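Local coordinates for USG-1 protein homolog (Pseudomonas aeruginosa, PDB 2HJS) that is probably an NAD(P)-dependent oxidoreductase of the aspartate-semialdehyde dehydrogenase family, forming a dimer, although its own substrate has not been established, at residues L7-V18 and F66-A76; G272-P282 and D292-R300. All coordinates share one frame; numbering follows the deposited sequence. Where two conformers were deposited one is given.

Contact 1 (L7-V18 and F66-A76); sequences LNVAVVGATGSV and FSSVGLAFFAA
Val12 sets CG2 between the rings of Phe74 and Phe66. Val12 CG2 stands 4.0 Å from the centroid of the Phe74 ring, over its face and only 10° off the normal, a CH-pi contact, and the same methyl meets the edge of the Phe66 ring at CZ, 3.9 Å away. With CG1 anti to the backbone N (chi1 178°), the other branch runs alongside Phe74 CD2 and on to the methyl of Ala76. On the same face, Ala10 CB touches Val69 CG2. The opposite face carries Val9 and Val11, and there Val9 CG1 comes to the edge of the Phe73 ring, 3.9 Å from CE2.

These side chains are held in register by the parallel pairing of strands 9-12 and 71-74, whose axes diverge by just 13°. At its start, Asn8 O is gripped twice, by Gly70 N at 2.8 Å and by Leu71 N. The Asn8 side chain reaches back to 66-68, ND2 giving a hydrogen bond to Ser68 O (3.2 Å), while its OD1 accepts from Arg35 N. At the far end Ala75 N binds Val12 O, and a water bridges Gly13 O and Ala75 O. Gly13 has positive phi and lies close against the other segment, its CA 3.7 Å from Ala76 CB; the chain then turns through Gly13-Gly16 into helix 17-28, as in a Rossmann dinucleotide-binding fold.

Both strands lie inside the parallel part of the sheet, flanked by 36-40 and 94-97, and Leu22 of helix 17-28 packs on Val11 and Phe73.

Contact 2 (G272-P282 and D292-R300); sequences GIEWVGEGDYP and DETYVGRVR
Glu274 lays its CB over one face of the Tyr295 ring, 4.0 Å from the centroid, across the parallel strands of a beta-alpha-beta unit formed by strand 273-275, helix 284-288 and strand 294-301. Glu274 CG is anti to the backbone N (chi1 -173°) and carries the chain along the rim of the ring, 3.6 Å from Tyr295 CE1; the chain bends at chi2, and the carboxylate plane ends 56° from that of the ring. Glu274 OE2 ends 4.4 Å from Glu293 OE1, a like-charge approach that stays doubtful because Glu274 adopts two conformers. Val276 CG2 meets the Tyr295 ring at its edge, and Pro282 runs counter to the tyrosine, its CB 3.5 Å from Tyr295 CB. Glu274, Val276 and Pro282, all ahead of helix 284-288, thus pack around the one tyrosine that follows it. The other face pairs Ile273 CG2 with Val296 CG2.

Between the backbones, Glu274 donates to Thr294 O and accepts from Val296 N. Beyond the paired region Pro282 CD lies 4.2 Å from Gly297 CA. Arg298 extends to the second subunit, forming a salt bridge with Glu215 there, and its guanidinium lies against that of Arg300.

Trp275 stands almost perpendicular to Val299, whose CG2 approaches the indole edge 4.0 Å from NE1. A water accepts from Trp275 NE1 at 2.8 Å and from Val299 N, and donates to Val276 O.

Contact 1 (7-18 with 66-76) is complete before contact 2 (272-282 with 292-300) begins, and the two belong to different domains and different sheets. Contact 1 joins inner strands of the seven-stranded sheet in the NAD-binding domain; contact 2 joins strand 273-275, outermost in its six-stranded sheet, to 294-301 in the dimerisation domain. Their centres lie about 33 Å apart, on opposite sides of the chain's centre, and their nearest atoms stay about 12 Å from each other. Only contact 2 is reached by the second subunit. This separation fits a division of work in which one domain probably holds the nucleotide while the other builds the dimer.

Contact 1 (L7-V18 and F66-A76)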
loop_
_atom_site.group_PDB
_atom_site.type_symbol
_atom_site.label_atom_id
_atom_site.label_comp_id
_atom_site.label_asym_id
_atom_site.label_seq_id
_atom_site.Cartn_x
_atom_site.Cartn_y
_atom_site.Cartn_z
ATOM N N LEU A 7 28.767 28.270 -18.218
ATOM C CA LEU A 7 27.423 27.998 -17.695
ATOM C C LEU A 7 27.312 28.165 -16.179
ATOM O O LEU A 7 27.878 27.388 -15.434
ATOM C CB LEU A 7 26.939 26.608 -18.113
ATOM C CG LEU A 7 25.625 26.145 -17.477
ATOM C CD1 LEU A 7 24.435 27.018 -17.864
ATOM C CD2 LEU A 7 25.394 24.741 -17.880
ATOM N N ASN A 8 26.558 29.180 -15.737
ATOM C CA ASN A 8 26.383 29.423 -14.326
ATOM C C ASN A 8 25.065 28.948 -13.880
ATOM O O ASN A 8 24.041 29.111 -14.572
ATOM C CB ASN A 8 26.524 30.898 -13.999
ATOM C CG ASN A 8 27.922 31.407 -14.251
ATOM O OD1 ASN A 8 28.896 30.691 -14.094
ATOM N ND2 ASN A 8 28.018 32.642 -14.652
ATOM N N VAL A 9 25.091 28.324 -12.707
ATOM C CA VAL A 9 23.975 27.585 -12.253
ATOM C C VAL A 9 23.615 28.144 -10.890
ATOM O O VAL A 9 24.499 28.479 -10.088
ATOM C CB VAL A 9 24.335 26.085 -12.205
ATOM C CG1 VAL A 9 23.243 25.289 -11.565
ATOM C CG2 VAL A 9 24.632 25.574 -13.621
ATOM N N ALA A 10 22.319 28.299 -10.665
ATOM C CA ALA A 10 21.767 28.545 -9.341
ATOM C C ALA A 10 20.990 27.305 -8.907
ATOM O O ALA A 10 20.339 26.681 -9.731
ATOM C CB ALA A 10 20.836 29.739 -9.377
ATOM N N VAL A 11 21.066 26.952 -7.625
ATOM C CA VAL A 11 20.147 25.966 -7.038
ATOM C C VAL A 11 19.349 26.647 -5.932
ATOM O O VAL A 11 19.885 26.981 -4.873
ATOM C CB VAL A 11 20.855 24.691 -6.502
ATOM C CG1 VAL A 11 19.847 23.724 -5.831
ATOM C CG2 VAL A 11 21.624 23.983 -7.631
ATOM N N VAL A 12 18.064 26.844 -6.216
ATOM C CA VAL A 12 17.105 27.462 -5.307
ATOM C C VAL A 12 16.507 26.368 -4.450
ATOM O O VAL A 12 16.053 25.345 -4.966
ATOM C CB VAL A 12 16.046 28.239 -6.118
ATOM C CG1 VAL A 12 15.008 28.856 -5.210
ATOM C CG2 VAL A 12 16.745 29.360 -6.931
ATOM N N GLY A 13 16.578 26.551 -3.134
ATOM C CA GLY A 13 16.127 25.546 -2.164
ATOM C C GLY A 13 17.216 24.540 -1.841
ATOM O O GLY A 13 16.953 23.377 -1.557
ATOM N N ALA A 14 18.451 25.020 -1.841
ATOM C CA ALA A 14 19.630 24.178 -1.783
ATOM C C ALA A 14 19.736 23.428 -0.466
ATOM O O ALA A 14 20.373 22.390 -0.410
ATOM C CB ALA A 14 20.896 25.017 -2.025
ATOM N N THR A 15 19.119 23.955 0.588
ATOM C CA THR A 15 19.237 23.369 1.931
ATOM C C THR A 15 18.117 22.347 2.197
ATOM O O THR A 15 18.121 21.659 3.203
ATOM C CB THR A 15 19.196 24.456 3.019
ATOM O OG1 THR A 15 17.967 25.175 2.907
ATOM C CG2 THR A 15 20.344 25.444 2.848
ATOM N N GLY A 16 17.159 22.247 1.293
ATOM C CA GLY A 16 16.131 21.215 1.430
ATOM C C GLY A 16 16.685 19.860 1.055
ATOM O O GLY A 16 17.782 19.746 0.488
ATOM N N SER A 17 15.928 18.812 1.329
ATOM C CA SER A 17 16.465 17.483 1.109
ATOM C C SER A 17 16.660 17.208 -0.390
ATOM O O SER A 17 17.701 16.688 -0.799
ATOM C CB SER A 17 15.606 16.439 1.816
ATOM O OG SER A 17 14.287 16.557 1.358
ATOM N N VAL A 18 15.699 17.611 -1.222
ATOM C CA VAL A 18 15.872 17.465 -2.676
ATOM C C VAL A 18 16.973 18.407 -3.207
ATOM O O VAL A 18 17.790 17.998 -4.022
ATOM C CB VAL A 18 14.559 17.685 -3.462
ATOM C CG1 VAL A 18 14.847 17.702 -4.938
ATOM C CG2 VAL A 18 13.530 16.574 -3.108
ATOM N N PHE A 66 19.340 36.934 -10.964
ATOM C CA PHE A 66 19.241 35.777 -11.866
ATOM C C PHE A 66 19.837 36.027 -13.261
ATOM O O PHE A 66 20.080 35.086 -14.021
ATOM C CB PHE A 66 17.786 35.279 -11.983
ATOM C CG PHE A 66 17.326 34.421 -10.821
ATOM C CD1 PHE A 66 17.642 33.058 -10.771
ATOM C CD2 PHE A 66 16.557 34.966 -9.791
ATOM C CE1 PHE A 66 17.207 32.236 -9.702
ATOM C CE2 PHE A 66 16.110 34.162 -8.710
ATOM C CZ PHE A 66 16.438 32.789 -8.669
ATOM N N SER A 67 20.093 37.286 -13.609
ATOM C CA SER A 67 20.833 37.541 -14.844
ATOM C C SER A 67 22.271 36.974 -14.763
ATOM O O SER A 67 22.930 36.751 -15.804
ATOM C CB SER A 67 20.810 39.033 -15.234
ATOM O OG SER A 67 21.483 39.812 -14.265
ATOM N N SER A 68 22.748 36.693 -13.547
ATOM C CA SER A 68 24.127 36.212 -13.375
ATOM C C SER A 68 24.286 34.731 -13.717
ATOM O O SER A 68 25.414 34.234 -13.867
ATOM C CB SER A 68 24.594 36.437 -11.944
ATOM O OG SER A 68 23.866 35.592 -11.068
ATOM N N VAL A 69 23.144 34.020 -13.798
ATOM C CA VAL A 69 23.208 32.616 -14.113
ATOM C C VAL A 69 22.518 32.327 -15.455
ATOM O O VAL A 69 21.638 33.100 -15.943
ATOM C CB VAL A 69 22.674 31.720 -12.919
ATOM C CG1 VAL A 69 23.647 31.779 -11.768
ATOM C CG2 VAL A 69 21.297 32.177 -12.418
ATOM N N GLY A 70 22.915 31.207 -16.053
ATOM C CA GLY A 70 22.304 30.725 -17.287
ATOM C C GLY A 70 21.285 29.597 -17.103
ATOM O O GLY A 70 20.469 29.362 -17.989
ATOM N N LEU A 71 21.351 28.881 -15.977
ATOM C CA LEU A 71 20.418 27.795 -15.635
ATOM C C LEU A 71 20.114 27.786 -14.117
ATOM O O LEU A 71 21.031 28.019 -13.317
ATOM C CB LEU A 71 20.992 26.420 -16.050
ATOM C CG LEU A 71 20.200 25.123 -15.727
ATOM C CD1 LEU A 71 18.812 25.070 -16.438
ATOM C CD2 LEU A 71 21.022 23.892 -16.123
ATOM N N ALA A 72 18.840 27.517 -13.733
ATOM C CA ALA A 72 18.423 27.457 -12.325
ATOM C C ALA A 72 17.554 26.235 -12.066
ATOM O O ALA A 72 16.580 25.980 -12.784
ATOM C CB ALA A 72 17.695 28.706 -11.891
ATOM N N PHE A 73 17.934 25.480 -11.041
ATOM C CA PHE A 73 17.097 24.404 -10.535
ATOM C C PHE A 73 16.309 24.954 -9.368
ATOM O O PHE A 73 16.911 25.396 -8.378
ATOM C CB PHE A 73 17.973 23.261 -10.059
ATOM C CG PHE A 73 18.772 22.617 -11.159
ATOM C CD1 PHE A 73 18.203 21.606 -11.953
ATOM C CD2 PHE A 73 20.093 23.005 -11.402
ATOM C CE1 PHE A 73 18.944 20.985 -12.967
ATOM C CE2 PHE A 73 20.854 22.396 -12.431
ATOM C CZ PHE A 73 20.280 21.370 -13.205
ATOM N N PHE A 74 14.980 24.946 -9.482
ATOM C CA PHE A 74 14.118 25.369 -8.388
ATOM C C PHE A 74 13.632 24.127 -7.632
ATOM O O PHE A 74 12.719 23.437 -8.072
ATOM C CB PHE A 74 12.937 26.202 -8.908
ATOM C CG PHE A 74 13.236 27.675 -9.079
ATOM C CD1 PHE A 74 14.117 28.126 -10.066
ATOM C CD2 PHE A 74 12.621 28.622 -8.255
ATOM C CE1 PHE A 74 14.404 29.502 -10.211
ATOM C CE2 PHE A 74 12.882 29.987 -8.408
ATOM C CZ PHE A 74 13.780 30.425 -9.378
ATOM N N ALA A 75 14.274 23.852 -6.503
ATOM C CA ALA A 75 13.957 22.714 -5.661
ATOM C C ALA A 75 13.439 23.205 -4.308
ATOM O O ALA A 75 13.668 22.567 -3.280
ATOM C CB ALA A 75 15.213 21.840 -5.476
ATOM N N ALA A 76 12.760 24.350 -4.305
ATOM C CA ALA A 76 12.222 24.932 -3.065
ATOM C C ALA A 76 10.694 24.781 -2.980
ATOM O O ALA A 76 10.084 24.187 -3.856
ATOM C CB ALA A 76 12.628 26.400 -2.957
HETATM O O HOH W 1 14.761 20.973 -1.604
#

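Contact 2 (G272-P282 and D292-R300)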
loop_
_atom_site.group_PDB
_atom_site.type_symbol
_atom_site.label_atom_id
_atom_site.label_comp_id
_atom_site.label_asym_id
_atom_site.label_seq_id
_atom_site.Cartn_x
_atom_site.Cartn_y
_atom_site.Cartn_z
ATOM N N GLY A 272 18.840 2.747 -16.196
ATOM C CA GLY A 272 18.215 3.436 -15.080
ATOM C C GLY A 272 17.122 2.621 -14.417
ATOM O O GLY A 272 16.611 3.027 -13.369
ATOM N N ILE A 273 16.735 1.498 -15.043
ATOM C CA ILE A 273 15.766 0.570 -14.464
ATOM C C ILE A 273 16.504 -0.719 -14.131
ATOM O O ILE A 273 17.276 -1.229 -14.948
ATOM C CB ILE A 273 14.592 0.262 -15.425
ATOM C CG1 ILE A 273 13.671 1.472 -15.579
ATOM C CG2 ILE A 273 13.764 -0.895 -14.906
ATOM C CD1 ILE A 273 12.630 1.322 -16.715
ATOM N N GLU A 274 16.287 -1.234 -12.925
ATOM C CA GLU A 274 16.815 -2.545 -12.566
ATOM C C GLU A 274 15.664 -3.538 -12.405
ATOM O O GLU A 274 14.810 -3.384 -11.526
ATOM C CB GLU A 274 17.685 -2.461 -11.307
ATOM C CG GLU A 274 18.425 -3.760 -10.954
ATOM C CD GLU A 274 19.304 -4.309 -12.085
ATOM O OE1 GLU A 274 19.174 -5.511 -12.395
ATOM O OE2 GLU A 274 20.126 -3.555 -12.655
ATOM N N TRP A 275 15.622 -4.532 -13.284
ATOM C CA TRP A 275 14.570 -5.529 -13.245
ATOM C C TRP A 275 14.948 -6.625 -12.259
ATOM O O TRP A 275 16.051 -7.128 -12.299
ATOM C CB TRP A 275 14.292 -6.149 -14.620
ATOM C CG TRP A 275 13.323 -7.337 -14.499
ATOM C CD1 TRP A 275 11.994 -7.283 -14.130
ATOM C CD2 TRP A 275 13.630 -8.728 -14.680
ATOM N NE1 TRP A 275 11.460 -8.554 -14.108
ATOM C CE2 TRP A 275 12.438 -9.458 -14.430
ATOM C CE3 TRP A 275 14.791 -9.430 -15.044
ATOM C CZ2 TRP A 275 12.374 -10.849 -14.529
ATOM C CZ3 TRP A 275 14.728 -10.818 -15.137
ATOM C CH2 TRP A 275 13.520 -11.512 -14.889
ATOM N N VAL A 276 14.021 -6.978 -11.376
ATOM C CA VAL A 276 14.236 -8.057 -10.414
ATOM C C VAL A 276 13.204 -9.149 -10.688
ATOM O O VAL A 276 12.001 -8.880 -10.786
ATOM C CB VAL A 276 14.134 -7.556 -8.935
ATOM C CG1 VAL A 276 14.419 -8.708 -7.939
ATOM C CG2 VAL A 276 15.072 -6.376 -8.697
ATOM N N GLY A 277 13.678 -10.377 -10.846
ATOM C CA GLY A 277 12.788 -11.510 -11.106
ATOM C C GLY A 277 13.100 -12.676 -10.187
ATOM O O GLY A 277 13.548 -12.467 -9.062
ATOM N N GLU A 278 12.804 -13.873 -10.695
ATOM C CA GLU A 278 13.037 -15.163 -10.030
ATOM C C GLU A 278 12.450 -15.222 -8.622
ATOM O O GLU A 278 13.054 -15.751 -7.688
ATOM C CB GLU A 278 14.520 -15.543 -10.081
ATOM C CG GLU A 278 15.051 -15.710 -11.521
ATOM C CD GLU A 278 14.335 -16.820 -12.306
ATOM O OE1 GLU A 278 13.718 -17.712 -11.678
ATOM O OE2 GLU A 278 14.405 -16.811 -13.556
ATOM N N GLY A 279 11.261 -14.647 -8.501
ATOM C CA GLY A 279 10.522 -14.603 -7.245
ATOM C C GLY A 279 11.113 -13.759 -6.127
ATOM O O GLY A 279 10.610 -13.804 -4.997
ATOM N N ASP A 280 12.183 -13.009 -6.396
ATOM C CA ASP A 280 12.664 -12.039 -5.410
ATOM C C ASP A 280 12.134 -10.667 -5.788
ATOM O O ASP A 280 11.608 -10.473 -6.881
ATOM C CB ASP A 280 14.194 -12.038 -5.290
ATOM C CG ASP A 280 14.701 -11.387 -3.977
ATOM O OD1 ASP A 280 13.898 -10.940 -3.108
ATOM O OD2 ASP A 280 15.943 -11.326 -3.820
ATOM N N TYR A 281 12.258 -9.714 -4.879
ATOM C CA TYR A 281 11.669 -8.396 -5.069
ATOM C C TYR A 281 12.577 -7.326 -4.455
ATOM O O TYR A 281 13.278 -7.587 -3.488
ATOM C CB TYR A 281 10.235 -8.339 -4.476
ATOM C CG TYR A 281 10.198 -8.623 -2.983
ATOM C CD1 TYR A 281 10.349 -7.591 -2.042
ATOM C CD2 TYR A 281 10.051 -9.934 -2.513
ATOM C CE1 TYR A 281 10.361 -7.864 -0.677
ATOM C CE2 TYR A 281 10.066 -10.215 -1.168
ATOM C CZ TYR A 281 10.210 -9.181 -0.248
ATOM O OH TYR A 281 10.217 -9.497 1.090
ATOM N N PRO A 282 12.557 -6.105 -5.013
ATOM C CA PRO A 282 13.264 -5.015 -4.363
ATOM C C PRO A 282 12.426 -4.316 -3.287
ATOM O O PRO A 282 11.165 -4.370 -3.314
ATOM C CB PRO A 282 13.525 -4.058 -5.511
ATOM C CG PRO A 282 12.272 -4.203 -6.374
ATOM C CD PRO A 282 11.902 -5.683 -6.269
ATOM N N ASP A 292 20.805 5.275 -8.060
ATOM C CA ASP A 292 20.148 5.862 -9.228
ATOM C C ASP A 292 19.104 4.987 -9.901
ATOM O O ASP A 292 18.272 5.510 -10.629
ATOM C CB ASP A 292 21.164 6.242 -10.307
ATOM C CG ASP A 292 22.223 7.235 -9.824
ATOM O OD1 ASP A 292 22.103 7.783 -8.707
ATOM O OD2 ASP A 292 23.191 7.458 -10.579
ATOM N N GLU A 293 19.161 3.671 -9.711
ATOM C CA GLU A 293 18.238 2.770 -10.384
ATOM C C GLU A 293 16.842 2.855 -9.779
ATOM O O GLU A 293 16.669 2.947 -8.566
ATOM C CB GLU A 293 18.718 1.308 -10.301
ATOM C CG GLU A 293 20.184 1.096 -10.750
ATOM C CD GLU A 293 20.363 1.494 -12.191
ATOM O OE1 GLU A 293 19.739 0.834 -13.048
ATOM O OE2 GLU A 293 21.084 2.485 -12.463
ATOM N N THR A 294 15.849 2.803 -10.648
ATOM C CA THR A 294 14.484 2.545 -10.239
ATOM C C THR A 294 14.307 1.024 -10.405
ATOM O O THR A 294 14.508 0.480 -11.490
ATOM C CB THR A 294 13.542 3.324 -11.141
ATOM O OG1 THR A 294 13.653 4.713 -10.826
ATOM C CG2 THR A 294 12.102 2.882 -10.988
ATOM N N TYR A 295 13.959 0.349 -9.320
ATOM C CA TYR A 295 13.856 -1.116 -9.308
ATOM C C TYR A 295 12.430 -1.561 -9.617
ATOM O O TYR A 295 11.489 -0.982 -9.105
ATOM C CB TYR A 295 14.234 -1.637 -7.939
ATOM C CG TYR A 295 15.706 -1.664 -7.664
ATOM C CD1 TYR A 295 16.409 -2.859 -7.746
ATOM C CD2 TYR A 295 16.410 -0.496 -7.326
ATOM C CE1 TYR A 295 17.775 -2.915 -7.483
ATOM C CE2 TYR A 295 17.790 -0.538 -7.072
ATOM C CZ TYR A 295 18.454 -1.757 -7.159
ATOM O OH TYR A 295 19.801 -1.846 -6.908
ATOM N N VAL A 296 12.278 -2.584 -10.459
ATOM C CA VAL A 296 10.958 -3.050 -10.852
ATOM C C VAL A 296 10.918 -4.564 -10.681
ATOM O O VAL A 296 11.781 -5.251 -11.211
ATOM C CB VAL A 296 10.623 -2.707 -12.335
ATOM C CG1 VAL A 296 9.158 -3.133 -12.682
ATOM C CG2 VAL A 296 10.800 -1.239 -12.585
ATOM N N GLY A 297 9.912 -5.065 -9.956
ATOM C CA GLY A 297 9.702 -6.494 -9.794
ATOM C C GLY A 297 8.247 -6.940 -9.823
ATOM O O GLY A 297 7.340 -6.145 -10.114
ATOM N N ARG A 298 8.046 -8.230 -9.530
ATOM C CA ARG A 298 6.746 -8.884 -9.420
ATOM C C ARG A 298 5.951 -8.777 -10.709
ATOM O O ARG A 298 4.732 -8.644 -10.676
ATOM C CB ARG A 298 5.928 -8.373 -8.207
ATOM C CG ARG A 298 6.565 -8.604 -6.838
ATOM C CD ARG A 298 5.502 -8.836 -5.784
ATOM N NE ARG A 298 4.674 -9.997 -6.118
ATOM C CZ ARG A 298 3.457 -10.242 -5.658
ATOM N NH1 ARG A 298 2.893 -9.419 -4.778
ATOM N NH2 ARG A 298 2.810 -11.346 -6.063
ATOM N N VAL A 299 6.652 -8.808 -11.842
ATOM C CA VAL A 299 5.995 -8.757 -13.146
ATOM C C VAL A 299 5.232 -10.055 -13.323
ATOM O O VAL A 299 5.826 -11.117 -13.324
ATOM C CB VAL A 299 7.007 -8.557 -14.304
ATOM C CG1 VAL A 299 6.298 -8.702 -15.695
ATOM C CG2 VAL A 299 7.703 -7.211 -14.182
ATOM N N ARG A 300 3.917 -9.966 -13.442
ATOM C CA ARG A 300 3.064 -11.157 -13.555
ATOM C C ARG A 300 1.736 -10.778 -14.210
ATOM O O ARG A 300 1.382 -9.596 -14.252
ATOM C CB ARG A 300 2.794 -11.750 -12.160
ATOM C CG ARG A 300 2.050 -10.771 -11.239
ATOM C CD ARG A 300 2.142 -11.185 -9.783
ATOM N NE ARG A 300 1.188 -10.471 -8.922
ATOM C CZ ARG A 300 1.369 -9.230 -8.445
ATOM N NH1 ARG A 300 2.452 -8.518 -8.757
ATOM N NH2 ARG A 300 0.453 -8.685 -7.659
HETATM O O HOH W 2 20.560 0.639 -15.742
HETATM O O HOH W 3 9.618 -9.428 -12.133
HETATM O O HOH W 4 9.815 -10.229 -8.758
#